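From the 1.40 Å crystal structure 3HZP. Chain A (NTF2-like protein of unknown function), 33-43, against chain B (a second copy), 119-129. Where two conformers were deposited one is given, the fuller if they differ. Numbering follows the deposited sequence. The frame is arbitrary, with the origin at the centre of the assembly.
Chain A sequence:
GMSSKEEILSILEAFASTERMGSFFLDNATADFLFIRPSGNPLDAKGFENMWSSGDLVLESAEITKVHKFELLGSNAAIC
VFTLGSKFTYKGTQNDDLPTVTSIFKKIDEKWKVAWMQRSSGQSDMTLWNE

Chain A (33-43) FLFIRPSGNPL
Chain B (119-129) RSSGQSDMTLW

The contact joins a β-hairpin of chain A to an irregular C-terminal segment of chain B through two direct hydrogen bonds, each donated by a chain B backbone NH, two bridging waters and an apolar cluster around W129(B), burying 528 Å² in total.

In chain A, F35(A) and L43(A) pair as antiparallel strand neighbours, with both N-to-O distances, F35(A) N to L43(A) O and L43(A) N to F35(A) O, at 2.8 Å. A type I turn from R37(A) to G40(A) closes the hairpin, G40(A) N lying 2.8 Å from R37(A) O. The R37(A) side chain (chi1 m, chi2 t, chi3 m) braces it, NE donating to N41(A) O at 3.0 Å, while S39(A), chi1 p, accepts N41(A) N at its OG (3.1 Å). Chain B runs as loop from S120(B) to D125(B), then as a 3-10 segment over 126-128, followed by W129(B), whose N donates to M126(B) O at 3.1 Å.

The turn sits against the start of the chain B loop, with CA atoms 5.1 Å apart for S39(A) and S121(B) and 4.8 Å for G40(A) and S120(B), the register running in opposite directions along the two chains at this point. Here S121(B) N donates to P38(A) O at 3.0 Å and 165°. G40(A) has phi/psi of 95/-9, angles that by themselves call for glycine; its CA approaches S120(B) OG to 3.2 Å, and a CB would fall 2.4 Å from that oxygen, a clash. S120(B), chi1 p, turns OG to its neighbour's carbonyl, S121(B) O, at 2.7 Å.

N41(A), chi1 m and chi2 -23°, extends its amide to chain B. OD1 accepts D125(B) N at 2.8 Å and 168°, while ND2 donates to a water, 2.9 Å away, that in turn donates to Q123(B) O at 2.8 Å. A second water donates to S39(A) O and accepts from Q123(B) N, both at 2.8 Å, so solvent links Q123(B) N to S39(A) O in the turn and Q123(B) O to the N41(A) side chain.

Beyond these polar links, W129(B) (chi1 m, chi2 106°) packs against L34(A), I36(A) and P42(A). P42(A), its ring C-gamma endo, lies over one face of the indole: CG is 3.9 Å from the centroid of the W129(B) six-membered ring and 2° off its normal, a CH-pi contact. L34(A) CD1 meets W129(B) CZ3 at 3.7 Å and I36(A) CD1 meets W129(B) CH2 at 3.8 Å, both obliquely. L128(B), chi1 m and chi2 t, extends the apolar surface, its CD1 lying 3.5 Å from N41(A) CB and its CB 4.1 Å from P42(A) CD.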

# COMPACT_ATOMS: atom_id res chain seq x y z
N PHE A 33 -13.55 -2.80 0.90
CA PHE A 33 -12.54 -1.82 0.51
C PHE A 33 -12.29 -0.82 1.63
O PHE A 33 -13.21 -0.33 2.25
CB PHE A 33 -13.05 -1.04 -0.69
CG PHE A 33 -12.21 0.17 -1.03
CD1 PHE A 33 -11.12 0.06 -1.84
CD2 PHE A 33 -12.54 1.42 -0.55
CE1 PHE A 33 -10.32 1.15 -2.13
CE2 PHE A 33 -11.72 2.53 -0.84
CZ PHE A 33 -10.65 2.40 -1.63
N LEU A 34 -11.01 -0.47 1.80
CA LEU A 34 -10.62 0.72 2.53
C LEU A 34 -9.54 1.45 1.74
O LEU A 34 -8.78 0.85 0.99
CB LEU A 34 -10.10 0.40 3.93
CG LEU A 34 -11.06 -0.24 4.88
CD1 LEU A 34 -10.37 -0.78 6.15
CD2 LEU A 34 -12.19 0.71 5.29
N PHE A 35 -9.49 2.76 1.96
CA PHE A 35 -8.49 3.67 1.42
C PHE A 35 -7.58 4.07 2.55
O PHE A 35 -8.06 4.62 3.56
CB PHE A 35 -9.21 4.92 0.84
CG PHE A 35 -8.29 5.95 0.28
CD1 PHE A 35 -7.90 5.89 -1.04
CD2 PHE A 35 -7.83 6.99 1.08
CE1 PHE A 35 -7.05 6.86 -1.57
CE2 PHE A 35 -6.99 7.98 0.53
CZ PHE A 35 -6.64 7.90 -0.77
N ILE A 36 -6.29 3.76 2.45
CA ILE A 36 -5.31 4.03 3.50
C ILE A 36 -4.61 5.33 3.20
O ILE A 36 -3.92 5.45 2.21
CB ILE A 36 -4.32 2.88 3.69
CG1 ILE A 36 -5.05 1.55 3.90
CG2 ILE A 36 -3.40 3.17 4.87
CD1 ILE A 36 -6.11 1.55 5.02
N ARG A 37 -4.88 6.32 4.04
CA ARG A 37 -4.28 7.64 3.94
C ARG A 37 -2.78 7.60 4.27
O ARG A 37 -2.29 6.62 4.87
CB ARG A 37 -4.99 8.59 4.88
CG ARG A 37 -6.43 8.87 4.48
CD ARG A 37 -7.14 9.73 5.54
NE ARG A 37 -7.68 8.89 6.58
CZ ARG A 37 -8.50 9.31 7.55
NH1 ARG A 37 -8.78 10.60 7.66
NH2 ARG A 37 -9.02 8.43 8.41
N PRO A 38 -2.06 8.68 3.95
CA PRO A 38 -0.63 8.70 4.25
C PRO A 38 -0.31 8.47 5.73
O PRO A 38 0.76 7.92 6.04
CB PRO A 38 -0.21 10.11 3.82
CG PRO A 38 -1.13 10.41 2.67
CD PRO A 38 -2.44 9.87 3.16
N SER A 39 -1.19 8.89 6.64
CA SER A 39 -1.07 8.63 8.04
C SER A 39 -1.18 7.16 8.44
O SER A 39 -0.83 6.82 9.58
CB SER A 39 -2.20 9.37 8.74
OG SER A 39 -3.43 8.88 8.27
N GLY A 40 -1.72 6.34 7.55
CA GLY A 40 -2.08 4.97 7.88
C GLY A 40 -3.53 4.80 8.28
O GLY A 40 -4.01 3.69 8.48
N ASN A 41 -4.24 5.93 8.46
CA ASN A 41 -5.60 5.85 8.97
C ASN A 41 -6.58 5.53 7.82
O ASN A 41 -6.53 6.15 6.76
CB ASN A 41 -5.95 7.18 9.60
CG ASN A 41 -5.13 7.43 10.82
OD1 ASN A 41 -4.64 6.48 11.44
ND2 ASN A 41 -5.02 8.70 11.23
N PRO A 42 -7.42 4.52 8.01
CA PRO A 42 -8.34 4.13 6.95
C PRO A 42 -9.52 5.04 6.77
O PRO A 42 -9.99 5.67 7.74
CB PRO A 42 -8.82 2.75 7.42
CG PRO A 42 -8.74 2.79 8.91
CD PRO A 42 -7.50 3.62 9.18
N LEU A 43 -10.01 5.08 5.54
CA LEU A 43 -11.34 5.64 5.21
C LEU A 43 -12.10 4.61 4.41
O LEU A 43 -11.53 3.95 3.54
CB LEU A 43 -11.19 6.87 4.34
CG LEU A 43 -10.68 8.15 4.95
CD1 LEU A 43 -10.50 9.20 3.83
CD2 LEU A 43 -11.70 8.64 6.03
N ARG B 119 4.20 1.03 3.33
CA ARG B 119 3.92 1.48 4.68
C ARG B 119 3.55 2.94 4.76
O ARG B 119 4.03 3.76 3.98
CB ARG B 119 5.09 1.21 5.64
CG ARG B 119 6.37 1.96 5.34
CD ARG B 119 7.26 2.09 6.57
NE ARG B 119 6.70 3.02 7.52
CZ ARG B 119 7.05 3.13 8.79
NH1 ARG B 119 8.00 2.36 9.29
NH2 ARG B 119 6.44 4.01 9.56
N SER B 120 2.77 3.27 5.78
CA SER B 120 2.36 4.63 6.06
C SER B 120 3.36 5.30 7.00
O SER B 120 4.29 4.67 7.48
CB SER B 120 0.97 4.66 6.70
OG SER B 120 0.99 4.16 8.04
N SER B 121 3.10 6.55 7.34
CA SER B 121 3.77 7.17 8.47
C SER B 121 3.45 6.37 9.75
O SER B 121 2.52 5.53 9.84
CB SER B 121 3.39 8.65 8.55
OG SER B 121 3.94 9.39 7.45
N GLY B 122 4.28 6.58 10.77
CA GLY B 122 4.21 5.74 11.95
C GLY B 122 3.39 6.22 13.13
O GLY B 122 3.63 5.75 14.24
N GLN B 123 2.42 7.09 12.90
CA GLN B 123 1.56 7.61 13.98
C GLN B 123 0.07 7.34 13.72
O GLN B 123 -0.78 8.19 13.90
CB GLN B 123 1.82 9.11 14.18
CG GLN B 123 3.30 9.43 14.52
CD GLN B 123 4.25 9.38 13.31
OE1 GLN B 123 3.93 9.87 12.21
NE2 GLN B 123 5.43 8.79 13.50
N SER B 124 -0.22 6.14 13.21
CA SER B 124 -1.60 5.77 12.93
C SER B 124 -2.44 5.68 14.21
O SER B 124 -1.92 5.47 15.32
CB SER B 124 -1.67 4.46 12.15
OG SER B 124 -1.39 3.32 12.94
N ASP B 125 -3.74 5.80 14.03
CA ASP B 125 -4.72 5.78 15.12
C ASP B 125 -5.43 4.43 15.10
O ASP B 125 -6.31 4.19 14.28
CB ASP B 125 -5.73 6.88 14.93
CG ASP B 125 -6.75 6.93 16.05
OD1 ASP B 125 -6.75 6.05 16.95
OD2 ASP B 125 -7.57 7.86 16.01
N MSE B 126 -5.02 3.55 16.01
CA MSE B 126 -5.57 2.20 16.12
C MSE B 126 -7.06 2.18 16.30
O MSE B 126 -7.74 1.24 15.85
CB MSE B 126 -4.96 1.50 17.33
CG MSE B 126 -3.51 1.24 17.16
SE MSE B 126 -3.20 0.48 15.38
CE MSE B 126 -4.19 -1.09 15.60
N THR B 127 -7.58 3.21 16.95
CA THR B 127 -9.02 3.24 17.25
C THR B 127 -9.91 3.26 16.01
O THR B 127 -11.10 3.01 16.11
CB THR B 127 -9.44 4.40 18.16
OG1 THR B 127 -9.40 5.66 17.48
CG2 THR B 127 -8.60 4.45 19.42
N LEU B 128 -9.35 3.55 14.84
CA LEU B 128 -10.12 3.63 13.64
C LEU B 128 -10.41 2.30 12.98
O LEU B 128 -11.20 2.25 12.04
CB LEU B 128 -9.42 4.55 12.63
CG LEU B 128 -9.21 5.98 13.07
CD1 LEU B 128 -8.37 6.69 12.01
CD2 LEU B 128 -10.54 6.69 13.27
N TRP B 129 -9.78 1.24 13.45
CA TRP B 129 -9.94 -0.08 12.87
C TRP B 129 -11.08 -0.82 13.56
O TRP B 129 -11.33 -0.52 14.73
CB TRP B 129 -8.66 -0.85 13.03
CG TRP B 129 -7.52 -0.33 12.18
CD1 TRP B 129 -6.44 0.36 12.60
CD2 TRP B 129 -7.35 -0.53 10.78
NE1 TRP B 129 -5.62 0.63 11.56
CE2 TRP B 129 -6.15 0.10 10.42
CE3 TRP B 129 -8.10 -1.17 9.79
CZ2 TRP B 129 -5.67 0.09 9.14
CZ3 TRP B 129 -7.63 -1.17 8.54
CH2 TRP B 129 -6.42 -0.54 8.20
O HOH W 1 0.99 8.45 10.86
O HOH W 2 -3.11 9.54 13.31